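Eukaryotic translation initiation factor 4E type 5 (Leishmania major, PDB 7KCJ) probably binds the 7-methylguanosine cap of messenger RNA and takes part in starting translation. Local coordinates at residues A[17-22]-A[49-54]; A[80-85]-A[135-140]; A[100-105]-A[185-190]. One frame throughout, in Å; residues are numbered along the deposited sequence.

Contact 1 (A[17-22]-A[49-54])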
# COMPACT_ATOMS: atom_id res chain seq x y z
N LYS A 17 -14.58 0.84 -5.79
CA LYS A 17 -13.65 1.87 -6.28
C LYS A 17 -12.64 2.18 -5.18
O LYS A 17 -12.92 2.01 -4.00
CB LYS A 17 -14.38 3.13 -6.77
CG LYS A 17 -15.51 3.56 -5.85
CD LYS A 17 -16.12 4.90 -6.23
CE LYS A 17 -17.15 5.34 -5.22
NZ LYS A 17 -17.57 6.76 -5.43
N TRP A 18 -11.46 2.65 -5.58
CA TRP A 18 -10.39 2.98 -4.65
C TRP A 18 -9.95 4.42 -4.91
O TRP A 18 -9.79 4.80 -6.07
CB TRP A 18 -9.20 2.02 -4.86
CG TRP A 18 -9.56 0.57 -4.64
CD1 TRP A 18 -10.32 -0.22 -5.45
CD2 TRP A 18 -9.21 -0.24 -3.50
NE1 TRP A 18 -10.46 -1.48 -4.90
CE2 TRP A 18 -9.82 -1.50 -3.68
CE3 TRP A 18 -8.42 -0.03 -2.37
CZ2 TRP A 18 -9.67 -2.54 -2.76
CZ3 TRP A 18 -8.30 -1.05 -1.44
CH2 TRP A 18 -8.91 -2.29 -1.64
N PHE A 19 -9.80 5.23 -3.86
CA PHE A 19 -9.31 6.60 -4.02
C PHE A 19 -7.80 6.64 -3.82
O PHE A 19 -7.28 6.10 -2.85
CB PHE A 19 -10.00 7.57 -3.06
CG PHE A 19 -9.82 9.01 -3.49
CD1 PHE A 19 -10.62 9.56 -4.46
CD2 PHE A 19 -8.81 9.79 -2.94
CE1 PHE A 19 -10.44 10.88 -4.87
CE2 PHE A 19 -8.63 11.10 -3.35
CZ PHE A 19 -9.44 11.64 -4.31
N VAL A 20 -7.10 7.28 -4.75
CA VAL A 20 -5.65 7.37 -4.72
C VAL A 20 -5.22 8.76 -4.27
O VAL A 20 -5.76 9.77 -4.74
CB VAL A 20 -5.03 7.02 -6.10
CG1 VAL A 20 -3.52 6.85 -6.00
CG2 VAL A 20 -5.66 5.76 -6.70
N SER A 21 -4.28 8.82 -3.34
CA SER A 21 -3.75 10.09 -2.85
C SER A 21 -2.27 9.96 -2.54
O SER A 21 -1.77 8.87 -2.27
CB SER A 21 -4.54 10.58 -1.65
OG SER A 21 -4.40 9.64 -0.61
N PHE A 22 -1.56 11.08 -2.58
CA PHE A 22 -0.12 11.08 -2.34
C PHE A 22 0.22 11.99 -1.18
O PHE A 22 -0.07 13.18 -1.25
CB PHE A 22 0.60 11.52 -3.62
CG PHE A 22 2.08 11.79 -3.45
CD1 PHE A 22 2.96 10.76 -3.22
CD2 PHE A 22 2.57 13.07 -3.53
CE1 PHE A 22 4.31 11.00 -3.07
CE2 PHE A 22 3.92 13.31 -3.39
CZ PHE A 22 4.78 12.28 -3.15
N LYS A 49 -4.57 14.93 -3.37
CA LYS A 49 -5.53 13.97 -3.89
C LYS A 49 -5.36 13.73 -5.37
O LYS A 49 -5.12 14.66 -6.13
CB LYS A 49 -6.98 14.42 -3.64
CG LYS A 49 -7.34 14.52 -2.17
CD LYS A 49 -8.83 14.78 -1.99
CE LYS A 49 -9.23 14.75 -0.52
NZ LYS A 49 -10.68 14.49 -0.32
N LEU A 50 -5.51 12.46 -5.79
CA LEU A 50 -5.46 12.14 -7.20
C LEU A 50 -6.93 11.95 -7.61
O LEU A 50 -7.63 12.95 -7.68
CB LEU A 50 -4.51 10.97 -7.53
CG LEU A 50 -2.99 11.27 -7.51
CD1 LEU A 50 -2.43 11.31 -6.09
CD2 LEU A 50 -2.22 10.24 -8.38
N ASP A 51 -7.45 10.72 -7.74
CA ASP A 51 -8.84 10.48 -8.12
C ASP A 51 -9.22 9.00 -7.87
O ASP A 51 -8.37 8.18 -7.51
CB ASP A 51 -9.00 10.82 -9.61
CG ASP A 51 -10.40 11.23 -10.04
OD1 ASP A 51 -11.34 11.10 -9.21
OD2 ASP A 51 -10.55 11.69 -11.19
N TRP A 52 -10.50 8.66 -8.09
CA TRP A 52 -10.99 7.30 -7.96
C TRP A 52 -10.46 6.44 -9.10
O TRP A 52 -10.37 6.92 -10.23
CB TRP A 52 -12.52 7.28 -8.10
CG TRP A 52 -13.26 7.98 -7.00
CD1 TRP A 52 -13.90 9.18 -7.08
CD2 TRP A 52 -13.45 7.50 -5.67
NE1 TRP A 52 -14.48 9.48 -5.86
CE2 TRP A 52 -14.22 8.46 -4.98
CE3 TRP A 52 -13.02 6.36 -4.97
CZ2 TRP A 52 -14.61 8.29 -3.65
CZ3 TRP A 52 -13.40 6.19 -3.65
CH2 TRP A 52 -14.21 7.14 -3.01
N ILE A 53 -10.24 5.16 -8.84
CA ILE A 53 -9.88 4.20 -9.87
C ILE A 53 -10.85 3.00 -9.76
O ILE A 53 -11.16 2.54 -8.66
CB ILE A 53 -8.39 3.79 -9.85
CG1 ILE A 53 -7.96 3.16 -8.48
CG2 ILE A 53 -7.49 4.96 -10.28
CD1 ILE A 53 -6.51 2.63 -8.46
N THR A 54 -11.40 2.56 -10.90
CA THR A 54 -12.34 1.44 -10.94
C THR A 54 -11.87 0.28 -11.83
O THR A 54 -12.56 -0.73 -11.93
CB THR A 54 -13.72 1.95 -11.43
OG1 THR A 54 -13.62 2.29 -12.82
CG2 THR A 54 -14.22 3.17 -10.64
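The indole of W52 is held between K17 and F19 of the neighbouring strand. K17 lies over one face. Its CG sits between the backbone N and the carbonyl carbon (chi1 43°), and beyond it the chain runs extended across the indole. K17 CD comes 3.7 Å from W52 CE3. K17 NZ ends 4.0 Å from the centroid of the W52 six-membered ring, a cation-pi contact. F19 takes the opposite face in a T-shaped stack, with planes at 79° and F19 CD1 3.7 Å from W52 CD2. The far edge of the phenyl meets K49, with F19 CE2 3.7 Å from K49 CB.

Beside these side chains, strands 17-22 and 49-54 pair antiparallel. W18 and I53 exchange two backbone hydrogen bonds. L50 and D51 then both face V20, a classic beta bulge, in which V20 N reaches D51 O at 3.2 Å. On the other face V20 CG2 packs 3.7 Å from I53 CD1, and helix 56-64 closes over both through T62.

The outer side is looser. D51 turns away from strand 17-22, and D51 OD1 accepts W52 N at 2.8 Å. K49 packs on F19 with its first carbons, but its NZ leaves the pair for K85 O. The contact thus joins an apolar, helix-covered face to one where a partly exposed lysine ammonium lies over the pi face of W52. With F19 on the other side, the indole is packed on both faces.

Contact 2 (A[80-85]-A[135-140])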
# COMPACT_ATOMS: atom_id res chain seq x y z
N PHE A 80 -4.04 4.02 -1.25
CA PHE A 80 -5.21 3.54 -1.98
C PHE A 80 -6.24 3.14 -0.93
O PHE A 80 -5.96 2.25 -0.10
CB PHE A 80 -4.88 2.31 -2.85
CG PHE A 80 -3.81 2.53 -3.90
CD1 PHE A 80 -2.47 2.54 -3.55
CD2 PHE A 80 -4.15 2.73 -5.23
CE1 PHE A 80 -1.50 2.75 -4.51
CE2 PHE A 80 -3.18 2.94 -6.18
CZ PHE A 80 -1.86 2.94 -5.83
N ALA A 81 -7.43 3.76 -0.94
CA ALA A 81 -8.46 3.41 0.04
C ALA A 81 -9.75 3.04 -0.65
O ALA A 81 -10.27 3.84 -1.43
CB ALA A 81 -8.70 4.55 1.02
N ARG A 82 -10.29 1.87 -0.33
CA ARG A 82 -11.54 1.44 -0.93
C ARG A 82 -12.72 2.28 -0.40
O ARG A 82 -12.92 2.36 0.81
CB ARG A 82 -11.74 -0.06 -0.70
CG ARG A 82 -12.90 -0.63 -1.52
CD ARG A 82 -13.13 -2.09 -1.22
NE ARG A 82 -13.42 -2.33 0.20
CZ ARG A 82 -14.64 -2.24 0.73
NH1 ARG A 82 -15.68 -1.92 -0.02
NH2 ARG A 82 -14.82 -2.47 2.03
N ASN A 83 -13.47 2.92 -1.32
CA ASN A 83 -14.66 3.74 -1.04
C ASN A 83 -14.44 4.92 -0.09
O ASN A 83 -15.42 5.37 0.52
CB ASN A 83 -15.81 2.87 -0.50
CG ASN A 83 -16.49 1.97 -1.48
OD1 ASN A 83 -17.12 0.97 -1.09
ND2 ASN A 83 -16.43 2.28 -2.76
N ASN A 84 -13.21 5.44 0.04
CA ASN A 84 -12.98 6.54 0.98
C ASN A 84 -12.00 7.54 0.40
O ASN A 84 -10.85 7.19 0.15
CB ASN A 84 -12.48 5.98 2.31
CG ASN A 84 -12.36 7.03 3.40
OD1 ASN A 84 -12.83 8.16 3.27
ND2 ASN A 84 -11.72 6.66 4.50
N LYS A 85 -12.47 8.78 0.16
CA LYS A 85 -11.58 9.80 -0.38
C LYS A 85 -10.89 10.65 0.69
O LYS A 85 -10.10 11.52 0.33
CB LYS A 85 -12.28 10.67 -1.44
CG LYS A 85 -13.31 11.65 -0.93
CD LYS A 85 -13.73 12.59 -2.08
CE LYS A 85 -14.58 11.89 -3.12
NZ LYS A 85 -14.81 12.72 -4.35
N VAL A 135 -11.06 -8.63 2.58
CA VAL A 135 -11.01 -7.83 3.79
C VAL A 135 -9.86 -6.76 3.78
O VAL A 135 -9.77 -5.94 4.70
CB VAL A 135 -10.97 -8.84 4.96
CG1 VAL A 135 -9.71 -8.75 5.82
CG2 VAL A 135 -12.25 -8.80 5.79
N CYS A 136 -9.04 -6.72 2.72
CA CYS A 136 -7.96 -5.75 2.58
C CYS A 136 -8.56 -4.40 2.08
O CYS A 136 -8.95 -4.32 0.93
CB CYS A 136 -6.88 -6.29 1.65
SG CYS A 136 -6.20 -7.91 2.13
N ASP A 137 -8.68 -3.36 2.95
CA ASP A 137 -9.32 -2.10 2.53
C ASP A 137 -8.42 -0.90 2.33
O ASP A 137 -8.92 0.12 1.84
CB ASP A 137 -10.42 -1.67 3.50
CG ASP A 137 -11.55 -2.66 3.58
OD1 ASP A 137 -11.94 -3.19 2.52
OD2 ASP A 137 -12.03 -2.91 4.70
N VAL A 138 -7.17 -0.95 2.75
CA VAL A 138 -6.24 0.16 2.55
C VAL A 138 -4.89 -0.41 2.14
O VAL A 138 -4.40 -1.39 2.74
CB VAL A 138 -6.08 1.12 3.77
CG1 VAL A 138 -5.01 2.17 3.51
CG2 VAL A 138 -7.39 1.81 4.13
N LEU A 139 -4.26 0.23 1.17
CA LEU A 139 -2.95 -0.15 0.71
C LEU A 139 -2.09 1.11 0.74
O LEU A 139 -2.48 2.13 0.19
CB LEU A 139 -3.08 -0.66 -0.73
CG LEU A 139 -1.97 -1.51 -1.29
CD1 LEU A 139 -1.78 -2.77 -0.48
CD2 LEU A 139 -2.33 -1.90 -2.71
N ARG A 140 -0.93 1.06 1.43
CA ARG A 140 -0.04 2.20 1.53
C ARG A 140 1.33 1.80 0.99
O ARG A 140 1.89 0.80 1.42
CB ARG A 140 0.06 2.68 2.98
CG ARG A 140 -1.28 2.69 3.71
CD ARG A 140 -1.45 3.90 4.58
NE ARG A 140 -0.60 3.84 5.76
CZ ARG A 140 -0.27 4.89 6.50
NH1 ARG A 140 -0.69 6.11 6.17
NH2 ARG A 140 0.49 4.74 7.58
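R82 and D137 meet in a side-on salt bridge at the end of an antiparallel strand pair. The arginine side chain starts with R82 CB 3.8 Å from D137 O, the same carbonyl that accepts R82 N. CG stands anti to the backbone N (chi1 -169°), beside the carbonyl carbon, and CD continues extended from it. R82 CD comes 4.1 Å from D137 OD1. A bend at chi3 (59°) then sets R82 NE 2.9 Å from D137 OD1. R82 NH2 also donates to D137 OD1, at 3.0 Å. One carboxylate oxygen therefore takes both bonds. It lies in the guanidinium plane, at the edge, while the two nitrogens approach from above the same face of the carboxylate. The two planes are 54° apart. NH1 has a weak, long ion pair with D16.

Behind the bridge, F80 and L139 form a hydrogen-bonded pair, with F80 N to L139 O at 2.8 Å. A81 and V138 form the non-hydrogen-bonded pair that follows, A81 CB being 4.3 Å from V138 CG2. A type II turn from A81 to N84 ends the pairing.

These are central strands of the eIF4E sheet. Strand 13-23 flanks 77-82, and strand 153-159 flanks 136-143. F80 and L139 face helix 108-121, touching M121, V116 and L117. V138 faces the other way, against P88, Y93 and W158.

Contact 3 (A[100-105]-A[185-190])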
# COMPACT_ATOMS: atom_id res chain seq x y z
N MET A 100 3.03 -6.08 6.52
CA MET A 100 4.08 -5.28 5.89
C MET A 100 4.89 -6.16 5.00
O MET A 100 5.32 -7.24 5.42
CB MET A 100 5.02 -4.62 6.91
CG MET A 100 4.34 -3.97 8.07
SD MET A 100 3.12 -2.72 7.79
CE MET A 100 4.23 -1.31 7.60
N ILE A 101 5.08 -5.74 3.76
CA ILE A 101 5.89 -6.46 2.78
C ILE A 101 7.01 -5.52 2.33
O ILE A 101 6.72 -4.51 1.69
CB ILE A 101 5.03 -6.90 1.57
CG1 ILE A 101 3.84 -7.76 2.01
CG2 ILE A 101 5.86 -7.63 0.54
CD1 ILE A 101 2.67 -7.56 1.23
N ASN A 102 8.26 -5.84 2.66
CA ASN A 102 9.40 -5.03 2.20
C ASN A 102 9.99 -5.65 0.95
O ASN A 102 10.28 -6.84 0.94
CB ASN A 102 10.48 -4.92 3.27
CG ASN A 102 10.00 -4.15 4.47
OD1 ASN A 102 10.00 -2.91 4.46
ND2 ASN A 102 9.59 -4.84 5.52
N LEU A 103 10.13 -4.87 -0.12
CA LEU A 103 10.63 -5.36 -1.40
C LEU A 103 11.95 -4.66 -1.62
O LEU A 103 11.97 -3.45 -1.79
CB LEU A 103 9.62 -5.01 -2.52
CG LEU A 103 8.22 -5.53 -2.31
CD1 LEU A 103 7.24 -4.94 -3.35
CD2 LEU A 103 8.19 -7.08 -2.29
N LEU A 104 13.06 -5.41 -1.57
CA LEU A 104 14.40 -4.82 -1.63
C LEU A 104 14.91 -4.41 -3.01
O LEU A 104 15.57 -3.37 -3.10
CB LEU A 104 15.44 -5.78 -1.00
CG LEU A 104 15.25 -6.26 0.45
CD1 LEU A 104 16.53 -6.84 0.99
CD2 LEU A 104 14.83 -5.15 1.37
N LYS A 105 14.73 -5.23 -4.05
CA LYS A 105 15.34 -4.94 -5.36
C LYS A 105 14.63 -5.61 -6.54
O LYS A 105 13.89 -6.57 -6.33
CB LYS A 105 16.80 -5.42 -5.30
CG LYS A 105 16.93 -6.90 -4.99
CD LYS A 105 18.38 -7.33 -4.92
CE LYS A 105 18.53 -8.66 -4.22
NZ LYS A 105 19.94 -9.11 -4.18
N SER A 185 15.46 -11.18 -1.02
CA SER A 185 14.99 -9.96 -1.68
C SER A 185 13.69 -9.36 -1.14
O SER A 185 13.23 -8.31 -1.63
CB SER A 185 14.83 -10.22 -3.17
OG SER A 185 13.74 -11.11 -3.40
N TYR A 186 13.07 -10.02 -0.16
CA TYR A 186 11.81 -9.55 0.40
C TYR A 186 11.51 -10.16 1.76
O TYR A 186 12.03 -11.22 2.09
CB TYR A 186 10.62 -9.82 -0.56
CG TYR A 186 10.26 -11.29 -0.70
CD1 TYR A 186 10.92 -12.11 -1.61
CD2 TYR A 186 9.22 -11.84 0.03
CE1 TYR A 186 10.60 -13.45 -1.74
CE2 TYR A 186 8.88 -13.19 -0.11
CZ TYR A 186 9.58 -13.98 -0.99
OH TYR A 186 9.24 -15.29 -1.18
N ASN A 187 10.58 -9.56 2.50
CA ASN A 187 10.10 -10.13 3.75
C ASN A 187 8.65 -9.75 4.02
O ASN A 187 8.19 -8.66 3.62
CB ASN A 187 11.01 -9.84 4.94
CG ASN A 187 11.22 -8.38 5.16
OD1 ASN A 187 10.35 -7.68 5.71
ND2 ASN A 187 12.40 -7.89 4.73
N ILE A 188 7.92 -10.67 4.66
CA ILE A 188 6.52 -10.47 4.98
C ILE A 188 6.37 -10.56 6.48
O ILE A 188 6.87 -11.50 7.10
CB ILE A 188 5.62 -11.51 4.26
CG1 ILE A 188 5.82 -11.44 2.74
CG2 ILE A 188 4.15 -11.30 4.64
CD1 ILE A 188 5.21 -12.54 1.99
N ALA A 189 5.68 -9.59 7.07
CA ALA A 189 5.46 -9.58 8.50
C ALA A 189 4.01 -9.23 8.82
O ALA A 189 3.39 -8.44 8.11
CB ALA A 189 6.39 -8.58 9.16
N GLU A 190 3.47 -9.82 9.88
CA GLU A 190 2.13 -9.50 10.36
C GLU A 190 2.30 -8.70 11.63
O GLU A 190 3.13 -9.05 12.48
CB GLU A 190 1.34 -10.77 10.67
CG GLU A 190 1.16 -11.67 9.47
CD GLU A 190 0.59 -13.02 9.85
OE1 GLU A 190 -0.59 -13.07 10.26
OE2 GLU A 190 1.34 -14.03 9.77
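N102 and N187 are bonded three times, twice through backbone and once through side chains. N102 N donates to N187 O at 3.0 Å, and N187 N returns a bond to N102 O. On the sheet face that carries their side chains, N102 ND2 reaches N187 OD1 at 2.9 Å. The N-H points fairly straight at the oxygen (157°), though the two amide planes are turned 45° from each other. N187 CG sits between the backbone N and the carbonyl carbon (chi1 57°), and OD1 is the atom turned to N102. The amide of N102 is used at both ends, since OD1 accepts R154 NE from the adjoining strand 153-159.

M100 and A189 form the other hydrogen-bonded pair, with M100 N to A189 O at 2.9 Å and a matching bond back. Past the strand end, L104 N donates to S185 O at 2.9 Å. Several carbonyls have a second, weaker partner. N102 O lies 3.2 Å from Y186 CA, and N187 O lies 3.3 Å from I101 CA. The hydroxyl of S185 is bonded to A182 O and T108 OG1.

The non-hydrogen-bonded pairs meet through carbon atoms. I101 CG1 approaches I188 CG1 at 4.2 Å, and L103 CD2 meets Y186 CB. I101 and L103 face helices 108-121 and 165-178. The pairing of 100-105 with 185-190 thus adds the last strand of the sheet, with the N102 and N187 amides, flanked by M100 and A189, on the face opposite these helices. There the N102 amide ties three strands together: 186-191, its own, and 153-159 through R154.

In the fold
All three contacts belong to one curved antiparallel sheet. Contacts 1 and 3 each join an outermost strand, and contact 2 lies between them. Contacts 1 and 2 touch: strands 13-23 and 77-82 are neighbours, with F19 N 2.8 Å from A81 O and K17 O 2.9 Å from N83 N, both probable hydrogen bonds. Their centres are 9 Å apart. Contact 3 lies beyond strand 153-159, with its centre 20 Å from that of contact 2 and 24 Å from that of contact 1. Helix 108-121 packs against side chains of all three. F19, A81 and N102 lie on the side away from this helix, probably the cap-binding side, as in other eIF4E proteins.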